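Local structure of proximal thread matrix protein 1 (Mytilus galloprovincialis, 4CN9) at residues H252-F257 with F310-Y315; D285-T290 with K435-S440; Y416-S421 with M430-K435. The protein probably binds collagen as a matrix protein of the mussel byssus, with two von Willebrand factor type A domains and zinc, including at a MIDAS motif. All coordinates share one frame; numbering follows the deposited sequence.

Interaction 1 (H252-F257 with F310-Y315); sequences HADIAF and FGLKDY. With SO4 (sulfate ion), chain G.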
loop_
_atom_site.group_PDB
_atom_site.type_symbol
_atom_site.label_atom_id
_atom_site.label_comp_id
_atom_site.label_asym_id
_atom_site.label_seq_id
_atom_site.Cartn_x
_atom_site.Cartn_y
_atom_site.Cartn_z
ATOM N N HIS A 252 15.237 -8.130 -8.260
ATOM C CA HIS A 252 14.928 -9.508 -7.939
ATOM C C HIS A 252 13.485 -9.545 -7.428
ATOM O O HIS A 252 13.125 -8.840 -6.473
ATOM C CB HIS A 252 15.905 -10.061 -6.897
ATOM C CG HIS A 252 17.310 -10.194 -7.398
ATOM N ND1 HIS A 252 17.891 -11.414 -7.667
ATOM C CD2 HIS A 252 18.248 -9.259 -7.682
ATOM C CE1 HIS A 252 19.126 -11.227 -8.094
ATOM N NE2 HIS A 252 19.368 -9.928 -8.113
ATOM N N ALA A 253 12.651 -10.337 -8.091
ATOM C CA ALA A 253 11.266 -10.512 -7.665
ATOM C C ALA A 253 10.751 -11.921 -7.975
ATOM O O ALA A 253 11.223 -12.580 -8.911
ATOM C CB ALA A 253 10.382 -9.473 -8.308
ATOM N N ASP A 254 9.798 -12.373 -7.161
ATOM C CA ASP A 254 9.105 -13.653 -7.379
ATOM C C ASP A 254 7.640 -13.324 -7.636
ATOM O O ASP A 254 6.957 -12.793 -6.751
ATOM C CB ASP A 254 9.197 -14.564 -6.157
ATOM C CG ASP A 254 10.584 -15.181 -5.958
ATOM O OD1 ASP A 254 11.364 -15.356 -6.935
ATOM O OD2 ASP A 254 10.872 -15.508 -4.790
ATOM N N ILE A 255 7.169 -13.618 -8.845
ATOM C CA ILE A 255 5.856 -13.178 -9.298
ATOM C C ILE A 255 4.954 -14.356 -9.620
ATOM O O ILE A 255 5.262 -15.157 -10.509
ATOM C CB ILE A 255 5.938 -12.361 -10.607
ATOM C CG1 ILE A 255 7.002 -11.263 -10.531
ATOM C CG2 ILE A 255 4.578 -11.757 -10.950
ATOM C CD1 ILE A 255 6.626 -10.124 -9.682
ATOM N N ALA A 256 3.819 -14.434 -8.944
ATOM C CA ALA A 256 2.856 -15.487 -9.233
ATOM C C ALA A 256 1.588 -14.963 -9.893
ATOM O O ALA A 256 0.894 -14.097 -9.341
ATOM C CB ALA A 256 2.529 -16.258 -7.959
ATOM N N PHE A 257 1.289 -15.488 -11.085
ATOM C CA PHE A 257 -0.013 -15.268 -11.706
ATOM C C PHE A 257 -0.980 -16.276 -11.119
ATOM O O PHE A 257 -0.734 -17.475 -11.162
ATOM C CB PHE A 257 0.033 -15.482 -13.214
ATOM C CG PHE A 257 0.860 -14.469 -13.946
ATOM C CD1 PHE A 257 0.415 -13.175 -14.082
ATOM C CD2 PHE A 257 2.069 -14.829 -14.513
ATOM C CE1 PHE A 257 1.180 -12.241 -14.765
ATOM C CE2 PHE A 257 2.838 -13.906 -15.206
ATOM C CZ PHE A 257 2.392 -12.609 -15.328
ATOM N N PHE A 310 3.002 -24.232 -12.624
ATOM C CA PHE A 310 4.442 -24.281 -12.460
ATOM C C PHE A 310 4.895 -23.344 -11.352
ATOM O O PHE A 310 4.306 -22.281 -11.136
ATOM C CB PHE A 310 5.190 -24.024 -13.785
ATOM C CG PHE A 310 4.929 -22.670 -14.429
ATOM C CD1 PHE A 310 5.673 -21.552 -14.067
ATOM C CD2 PHE A 310 3.988 -22.535 -15.443
ATOM C CE1 PHE A 310 5.477 -20.329 -14.706
ATOM C CE2 PHE A 310 3.783 -21.321 -16.065
ATOM C CZ PHE A 310 4.523 -20.217 -15.693
ATOM N N GLY A 311 5.906 -23.793 -10.614
ATOM C CA GLY A 311 6.491 -23.021 -9.539
ATOM C C GLY A 311 7.616 -22.140 -10.048
ATOM O O GLY A 311 7.977 -22.182 -11.234
ATOM N N LEU A 312 8.181 -21.373 -9.125
ATOM C CA LEU A 312 9.149 -20.319 -9.416
ATOM C C LEU A 312 10.473 -20.840 -9.984
ATOM O O LEU A 312 11.215 -20.094 -10.654
ATOM C CB LEU A 312 9.428 -19.531 -8.124
ATOM C CG LEU A 312 8.279 -18.690 -7.552
ATOM C CD1 LEU A 312 8.574 -18.303 -6.130
ATOM C CD2 LEU A 312 8.046 -17.447 -8.407
ATOM N N LYS A 313 10.772 -22.112 -9.728
ATOM C CA LYS A 313 12.072 -22.671 -10.110
ATOM C C LYS A 313 12.037 -23.548 -11.360
ATOM O O LYS A 313 13.078 -24.091 -11.767
ATOM C CB LYS A 313 12.647 -23.468 -8.943
ATOM C CG LYS A 313 13.184 -22.606 -7.817
ATOM C CD LYS A 313 14.485 -21.927 -8.228
ATOM C CE LYS A 313 15.006 -20.982 -7.142
ATOM N NZ LYS A 313 15.936 -19.965 -7.712
ATOM N N ASP A 314 10.860 -23.688 -11.976
ATOM C CA ASP A 314 10.723 -24.530 -13.173
ATOM C C ASP A 314 11.438 -23.953 -14.403
ATOM O O ASP A 314 12.045 -24.696 -15.179
ATOM C CB ASP A 314 9.253 -24.746 -13.542
ATOM C CG ASP A 314 8.604 -25.882 -12.759
ATOM O OD1 ASP A 314 9.301 -26.607 -12.019
ATOM O OD2 ASP A 314 7.389 -26.074 -12.935
ATOM N N TYR A 315 11.332 -22.642 -14.592
ATOM C CA TYR A 315 11.826 -22.019 -15.806
ATOM C C TYR A 315 12.700 -20.804 -15.542
ATOM O O TYR A 315 12.462 -20.045 -14.607
ATOM C CB TYR A 315 10.668 -21.595 -16.685
ATOM C CG TYR A 315 9.715 -22.703 -17.036
ATOM C CD1 TYR A 315 10.077 -23.698 -17.939
ATOM C CD2 TYR A 315 8.441 -22.746 -16.488
ATOM C CE1 TYR A 315 9.198 -24.715 -18.278
ATOM C CE2 TYR A 315 7.551 -23.759 -16.815
ATOM C CZ TYR A 315 7.937 -24.746 -17.710
ATOM O OH TYR A 315 7.064 -25.745 -18.051
HETATM S S SO4 G . 8.949 -25.195 -7.197
HETATM O O1 SO4 G . 7.740 -25.927 -7.570
HETATM O O2 SO4 G . 9.371 -24.329 -8.307
HETATM O O3 SO4 G . 10.031 -26.127 -6.901
HETATM O O4 SO4 G . 8.627 -24.414 -6.008
#
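Asp254 and Leu312 meet in a buried contact of the second von Willebrand factor type A domain, where strand 253-260, in the interior of the six-stranded mixed sheet, is met by the loop that follows the outermost strand 306-310. The contact shows how an aspartate can be polar at its end and packed against hydrocarbon along its stem. Starting from the backbone, Asp254 CB faces the fork of Leu312, 3.8 Å from CD1 and equally far from CD2. One atom further out, Asp254 CG comes to 3.7 Å from Leu312 CD1, the tightest approach between the segments. At the tip, Asp254 OD1 and OD2 both skirt the same CD1, OD2 at 3.9 Å, and both have polar partners elsewhere; OD1 forms a salt bridge with Arg358 and accepts a hydrogen bond from Gln296 NE2. The amide oxygen of Gln296 meets Lys313 NZ, so this one side chain spans the strand carboxylate and the loop ammonium. The two side chains cross at roughly a right angle, and both methyls of Leu312 lie against the aspartate stem. With CG anti to its carbonyl carbon (chi1 -67°), Leu312 sends its fork toward the strand, where CD2 comes to 4.0 Å from Ile255 N. Leu312 occupies the second position of a type I turn from Gly311 to Asp314, closed by a weak bond. On this turn a sulfate ion, probably from the crystallisation liquor and also held by Lys308, accepts a hydrogen bond at its O2 from Lys313 N, 3.0 Å long with an N-H...O angle of 158°.

Interaction 2 (D285-T290 with K435-S440); sequences DRFNKT and KLACMS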
loop_
_atom_site.group_PDB
_atom_site.type_symbol
_atom_site.label_atom_id
_atom_site.label_comp_id
_atom_site.label_asym_id
_atom_site.label_seq_id
_atom_site.Cartn_x
_atom_site.Cartn_y
_atom_site.Cartn_z
ATOM N N ASP A 285 7.388 -10.175 -20.555
ATOM C CA ASP A 285 8.329 -9.515 -21.462
ATOM C C ASP A 285 8.839 -8.169 -20.958
ATOM O O ASP A 285 9.851 -7.679 -21.443
ATOM C CB ASP A 285 7.698 -9.328 -22.850
ATOM C CG ASP A 285 7.802 -10.573 -23.708
ATOM O OD1 ASP A 285 8.699 -11.420 -23.452
ATOM O OD2 ASP A 285 6.991 -10.695 -24.656
ATOM N N ARG A 286 8.150 -7.568 -19.993
ATOM C CA ARG A 286 8.556 -6.269 -19.482
ATOM C C ARG A 286 9.638 -6.361 -18.420
ATOM O O ARG A 286 10.210 -5.343 -18.029
ATOM C CB ARG A 286 7.344 -5.498 -18.950
ATOM C CG ARG A 286 6.297 -5.251 -20.016
ATOM C CD ARG A 286 6.731 -4.153 -20.963
ATOM N NE ARG A 286 6.764 -2.873 -20.272
ATOM C CZ ARG A 286 5.772 -1.992 -20.278
ATOM N NH1 ARG A 286 4.660 -2.229 -20.961
ATOM N NH2 ARG A 286 5.901 -0.863 -19.605
ATOM N N PHE A 287 9.947 -7.568 -17.955
ATOM C CA PHE A 287 11.050 -7.720 -17.002
ATOM C C PHE A 287 12.386 -7.907 -17.726
ATOM O O PHE A 287 12.457 -8.522 -18.792
ATOM C CB PHE A 287 10.768 -8.845 -16.002
ATOM C CG PHE A 287 9.680 -8.501 -15.018
ATOM C CD1 PHE A 287 8.356 -8.636 -15.367
ATOM C CD2 PHE A 287 9.989 -7.986 -13.770
ATOM C CE1 PHE A 287 7.352 -8.286 -14.486
ATOM C CE2 PHE A 287 8.983 -7.653 -12.873
ATOM C CZ PHE A 287 7.673 -7.795 -13.229
ATOM N N ASN A 288 13.440 -7.361 -17.135
ATOM C CA ASN A 288 14.740 -7.289 -17.787
ATOM C C ASN A 288 15.373 -8.663 -17.935
ATOM O O ASN A 288 15.974 -8.966 -18.962
ATOM C CB ASN A 288 15.677 -6.378 -16.995
ATOM C CG ASN A 288 17.048 -6.263 -17.636
ATOM O OD1 ASN A 288 17.168 -5.793 -18.762
ATOM N ND2 ASN A 288 18.083 -6.716 -16.928
ATOM N N LYS A 289 15.219 -9.497 -16.911
ATOM C CA LYS A 289 15.871 -10.792 -16.889
ATOM C C LYS A 289 15.109 -11.756 -16.002
ATOM O O LYS A 289 14.801 -11.436 -14.857
ATOM C CB LYS A 289 17.304 -10.679 -16.358
ATOM C CG LYS A 289 18.060 -12.007 -16.465
ATOM C CD LYS A 289 19.568 -11.859 -16.293
ATOM C CE LYS A 289 19.953 -11.541 -14.858
ATOM N NZ LYS A 289 21.380 -11.105 -14.746
ATOM N N THR A 290 14.831 -12.941 -16.524
ATOM C CA THR A 290 14.103 -13.940 -15.757
ATOM C C THR A 290 15.038 -15.008 -15.228
ATOM O O THR A 290 16.153 -15.198 -15.746
ATOM C CB THR A 290 13.002 -14.595 -16.608
ATOM O OG1 THR A 290 13.568 -15.110 -17.819
ATOM C CG2 THR A 290 11.928 -13.570 -16.952
ATOM N N LYS A 435 3.661 -1.422 -13.690
ATOM C CA LYS A 435 4.300 -0.564 -12.696
ATOM C C LYS A 435 4.180 -1.167 -11.310
ATOM O O LYS A 435 5.097 -1.041 -10.507
ATOM C CB LYS A 435 3.689 0.841 -12.651
ATOM C CG LYS A 435 4.078 1.760 -13.802
ATOM C CD LYS A 435 3.431 3.136 -13.611
ATOM C CE LYS A 435 3.573 4.020 -14.846
ATOM N NZ LYS A 435 2.870 5.329 -14.679
ATOM N N LEU A 436 3.051 -1.808 -11.020
ATOM C CA LEU A 436 2.901 -2.504 -9.743
ATOM C C LEU A 436 3.687 -3.826 -9.727
ATOM O O LEU A 436 4.350 -4.143 -8.751
ATOM C CB LEU A 436 1.420 -2.754 -9.445
ATOM C CG LEU A 436 0.553 -1.489 -9.391
ATOM C CD1 LEU A 436 -0.900 -1.825 -9.117
ATOM C CD2 LEU A 436 1.074 -0.524 -8.343
ATOM N N ALA A 437 3.606 -4.610 -10.802
ATOM C CA ALA A 437 4.341 -5.863 -10.865
ATOM C C ALA A 437 5.837 -5.627 -10.690
ATOM O O ALA A 437 6.535 -6.462 -10.109
ATOM C CB ALA A 437 4.074 -6.589 -12.178
ATOM N N CYS A 438 6.325 -4.491 -11.193
ATOM C CA CYS A 438 7.740 -4.140 -11.083
ATOM C C CYS A 438 8.118 -3.447 -9.778
ATOM O O CYS A 438 9.276 -3.086 -9.584
ATOM C CB CYS A 438 8.151 -3.243 -12.272
ATOM S SG CYS A 438 8.255 -4.182 -13.824
ATOM N N MET A 439 7.147 -3.220 -8.892
ATOM C CA MET A 439 7.443 -2.481 -7.673
ATOM C C MET A 439 8.346 -3.309 -6.776
ATOM O O MET A 439 8.153 -4.515 -6.615
ATOM C CB MET A 439 6.166 -2.103 -6.930
ATOM C CG MET A 439 6.364 -1.026 -5.864
ATOM S SD MET A 439 4.795 -0.602 -5.064
ATOM C CE MET A 439 4.414 -2.210 -4.386
ATOM N N SER A 440 9.340 -2.643 -6.199
ATOM C CA SER A 440 10.358 -3.291 -5.387
ATOM C C SER A 440 10.522 -2.487 -4.101
ATOM O O SER A 440 10.924 -1.315 -4.132
ATOM C CB SER A 440 11.684 -3.341 -6.156
ATOM O OG SER A 440 12.687 -3.950 -5.368
#
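The C-terminal end of helix 430-437, where the chain turns into strand 439-447, receives the ring of Phe287 against Ala437 and Cys438. Two different surfaces of the ring are used. Over one face stands the sulfur of Cys438: SG is 4.0 Å from the centroid of the Phe287 ring, 27° off the normal and displaced toward the rim, so that it lies about as close to CZ as to CE2. This is a Cys sulfur-aromatic contact, and the cysteine's first torsion (chi1 -73°), with SG anti to the carbonyl carbon, sets the sulfur over the ring. At the ring edge, near its plane, Ala437 O approaches Phe287 CZ at 3.6 Å, a position in which a carbonyl oxygen faces the weakly electropositive C-H rim of an aromatic ring. The methyl group of the same residue adds plain hydrocarbon packing, Ala437 CB lying 3.9 Å from Phe287 CZ. In the second von Willebrand factor type A domain this joins the loop between helix 272-285 and strand 295-302 to the exit of the last helix, and the disulfide from Cys438 to Cys249 ties that exit to the chain just ahead of strand 253-260. Phe297 of strand 295-302 meets Phe287 edge-to-face. The turn out of the helix is held by Met439 N donating to Leu436 O at 2.9 Å. Arg286 forms a salt bridge through NH2 with Glu431 OE1 of helix 430-437.

Interaction 3 (Y416-S421 with M430-K435); sequences YVFTTS and MEDVVK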
loop_
_atom_site.group_PDB
_atom_site.type_symbol
_atom_site.label_atom_id
_atom_site.label_comp_id
_atom_site.label_asym_id
_atom_site.label_seq_id
_atom_site.Cartn_x
_atom_site.Cartn_y
_atom_site.Cartn_z
ATOM N N TYR A 416 -4.646 -0.913 -6.278
ATOM C CA TYR A 416 -4.083 -2.058 -6.994
ATOM C C TYR A 416 -5.195 -2.977 -7.498
ATOM O O TYR A 416 -4.943 -4.143 -7.819
ATOM C CB TYR A 416 -3.140 -2.883 -6.112
ATOM C CG TYR A 416 -2.006 -2.127 -5.425
ATOM C CD1 TYR A 416 -1.720 -0.792 -5.721
ATOM C CD2 TYR A 416 -1.239 -2.755 -4.463
ATOM C CE1 TYR A 416 -0.685 -0.113 -5.068
ATOM C CE2 TYR A 416 -0.201 -2.091 -3.813
ATOM C CZ TYR A 416 0.072 -0.777 -4.119
ATOM O OH TYR A 416 1.079 -0.141 -3.434
ATOM N N VAL A 417 -6.406 -2.433 -7.555
ATOM C CA VAL A 417 -7.592 -3.094 -8.091
ATOM C C VAL A 417 -7.944 -2.533 -9.475
ATOM O O VAL A 417 -8.051 -1.325 -9.664
ATOM C CB VAL A 417 -8.818 -2.866 -7.167
ATOM C CG1 VAL A 417 -10.123 -3.322 -7.838
ATOM C CG2 VAL A 417 -8.635 -3.559 -5.852
ATOM N N PHE A 418 -8.146 -3.427 -10.439
ATOM C CA PHE A 418 -8.424 -3.035 -11.808
ATOM C C PHE A 418 -9.618 -3.817 -12.320
ATOM O O PHE A 418 -9.778 -4.999 -11.993
ATOM C CB PHE A 418 -7.221 -3.324 -12.704
ATOM C CG PHE A 418 -5.984 -2.589 -12.315
ATOM C CD1 PHE A 418 -5.116 -3.115 -11.373
ATOM C CD2 PHE A 418 -5.692 -1.357 -12.880
ATOM C CE1 PHE A 418 -3.968 -2.426 -11.004
ATOM C CE2 PHE A 418 -4.559 -0.664 -12.517
ATOM C CZ PHE A 418 -3.690 -1.196 -11.584
ATOM N N THR A 419 -10.460 -3.153 -13.114
ATOM C CA THR A 419 -11.626 -3.793 -13.723
ATOM C C THR A 419 -11.721 -3.373 -15.197
ATOM O O THR A 419 -11.372 -2.245 -15.559
ATOM C CB THR A 419 -12.963 -3.434 -12.994
ATOM O OG1 THR A 419 -13.223 -2.030 -13.103
ATOM C CG2 THR A 419 -12.931 -3.805 -11.516
ATOM N N THR A 420 -12.139 -4.302 -16.049
ATOM C CA THR A 420 -12.375 -3.997 -17.462
ATOM C C THR A 420 -13.619 -4.747 -17.899
ATOM O O THR A 420 -13.930 -5.803 -17.368
ATOM C CB THR A 420 -11.162 -4.371 -18.399
ATOM O OG1 THR A 420 -10.956 -5.794 -18.442
ATOM C CG2 THR A 420 -9.868 -3.717 -17.929
ATOM N N SER A 421 -14.322 -4.223 -18.893
ATOM C CA SER A 421 -15.559 -4.848 -19.342
ATOM C C SER A 421 -15.297 -6.090 -20.191
ATOM O O SER A 421 -16.148 -6.965 -20.300
ATOM C CB SER A 421 -16.369 -3.847 -20.169
ATOM O OG SER A 421 -15.604 -3.439 -21.281
ATOM N N MET A 430 -2.649 -2.449 -18.812
ATOM C CA MET A 430 -1.327 -3.063 -18.858
ATOM C C MET A 430 -0.220 -2.224 -18.211
ATOM O O MET A 430 0.555 -2.731 -17.397
ATOM C CB MET A 430 -0.967 -3.326 -20.319
ATOM C CG MET A 430 0.465 -3.696 -20.554
ATOM S SD MET A 430 0.654 -5.426 -20.182
ATOM C CE MET A 430 -0.269 -6.126 -21.573
ATOM N N GLU A 431 -0.126 -0.951 -18.576
ATOM C CA GLU A 431 0.969 -0.123 -18.077
ATOM C C GLU A 431 0.890 0.023 -16.565
ATOM O O GLU A 431 1.897 -0.082 -15.867
ATOM C CB GLU A 431 0.956 1.271 -18.710
ATOM C CG GLU A 431 1.332 1.294 -20.173
ATOM C CD GLU A 431 2.573 0.481 -20.464
ATOM O OE1 GLU A 431 3.621 0.736 -19.826
ATOM O OE2 GLU A 431 2.489 -0.426 -21.320
ATOM N N ASP A 432 -0.311 0.280 -16.065
ATOM C CA ASP A 432 -0.510 0.431 -14.635
ATOM C C ASP A 432 -0.209 -0.872 -13.906
ATOM O O ASP A 432 0.382 -0.854 -12.829
ATOM C CB ASP A 432 -1.936 0.897 -14.328
ATOM C CG ASP A 432 -2.153 2.364 -14.652
ATOM O OD1 ASP A 432 -1.154 3.108 -14.709
ATOM O OD2 ASP A 432 -3.323 2.772 -14.839
ATOM N N VAL A 433 -0.588 -2.004 -14.483
ATOM C CA VAL A 433 -0.327 -3.280 -13.809
ATOM C C VAL A 433 1.165 -3.582 -13.772
ATOM O O VAL A 433 1.673 -4.004 -12.751
ATOM C CB VAL A 433 -1.146 -4.450 -14.401
ATOM C CG1 VAL A 433 -0.669 -5.786 -13.855
ATOM C CG2 VAL A 433 -2.627 -4.248 -14.094
ATOM N N VAL A 434 1.870 -3.329 -14.875
ATOM C CA VAL A 434 3.325 -3.512 -14.933
ATOM C C VAL A 434 4.068 -2.679 -13.877
ATOM O O VAL A 434 5.002 -3.181 -13.236
ATOM C CB VAL A 434 3.867 -3.211 -16.363
ATOM C CG1 VAL A 434 5.374 -3.103 -16.376
ATOM C CG2 VAL A 434 3.408 -4.298 -17.340
ATOM N N LYS A 435 3.661 -1.422 -13.690
ATOM C CA LYS A 435 4.300 -0.564 -12.696
ATOM C C LYS A 435 4.180 -1.167 -11.310
ATOM O O LYS A 435 5.097 -1.041 -10.507
ATOM C CB LYS A 435 3.689 0.841 -12.651
ATOM C CG LYS A 435 4.078 1.760 -13.802
ATOM C CD LYS A 435 3.431 3.136 -13.611
ATOM C CE LYS A 435 3.573 4.020 -14.846
ATOM N NZ LYS A 435 2.870 5.329 -14.679
#
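Met430 O accepts a 2.9 Å hydrogen bond from Val434 N, and the helical turn it closes presents Asp432 and Val433 to the ring of Phe418. The CG2 methyl of Val433 stands over one face of the Phe418 ring, 3.9 Å from the centroid and only 14° off the normal, a CH-pi contact offset slightly toward the rim, with CE1 the nearest ring atom. The valine's first torsion explains the placement: CG1 runs anti to the backbone N (chi1 170°), leaving CG2 beside that nitrogen and directed at the ring. Asp432, an exposed residue, takes part by its methylene carbon, CB lying 3.5 Å from Phe418 CE2, and its carboxylate plane is tilted 32° from that of the ring. Phe418 belongs to strand 417-420, the outermost strand at one end of the mixed sheet of the second von Willebrand factor type A domain, and helix 430-437 packs on the sheet there as the closing element of an alpha/beta fold. Farther inward, Phe418 also rests on Val394 and Ile396 of the adjoining parallel strand 391-398, and Val433 touches Ile283 of helix 272-285. One turn along from Val433, the methyl CD1 of Leu436 packs 3.7 Å from Phe418 CE1.

From the N terminus, the chain lays down residues 252-257 first, and interaction 1 closes when it comes back at 310-315, joining inner strand 253-260 to the loop after strand 306-310. Residues 285-290 fall inside that span, but their partner 435-440 arrives much later, so interactions 1 and 2 cross; interaction 2 ties the loop after helix 272-285 to the end of the last helix. Interaction 3, a short closure within that long span and in series with interaction 1, fastens outer strand 417-420 to the same helix. Interactions 2 and 3 share Lys435 and are linked by Arg286 and Glu431, while Ile255 CD1 of interaction 1 lies 3.7 Å from Ala437 O.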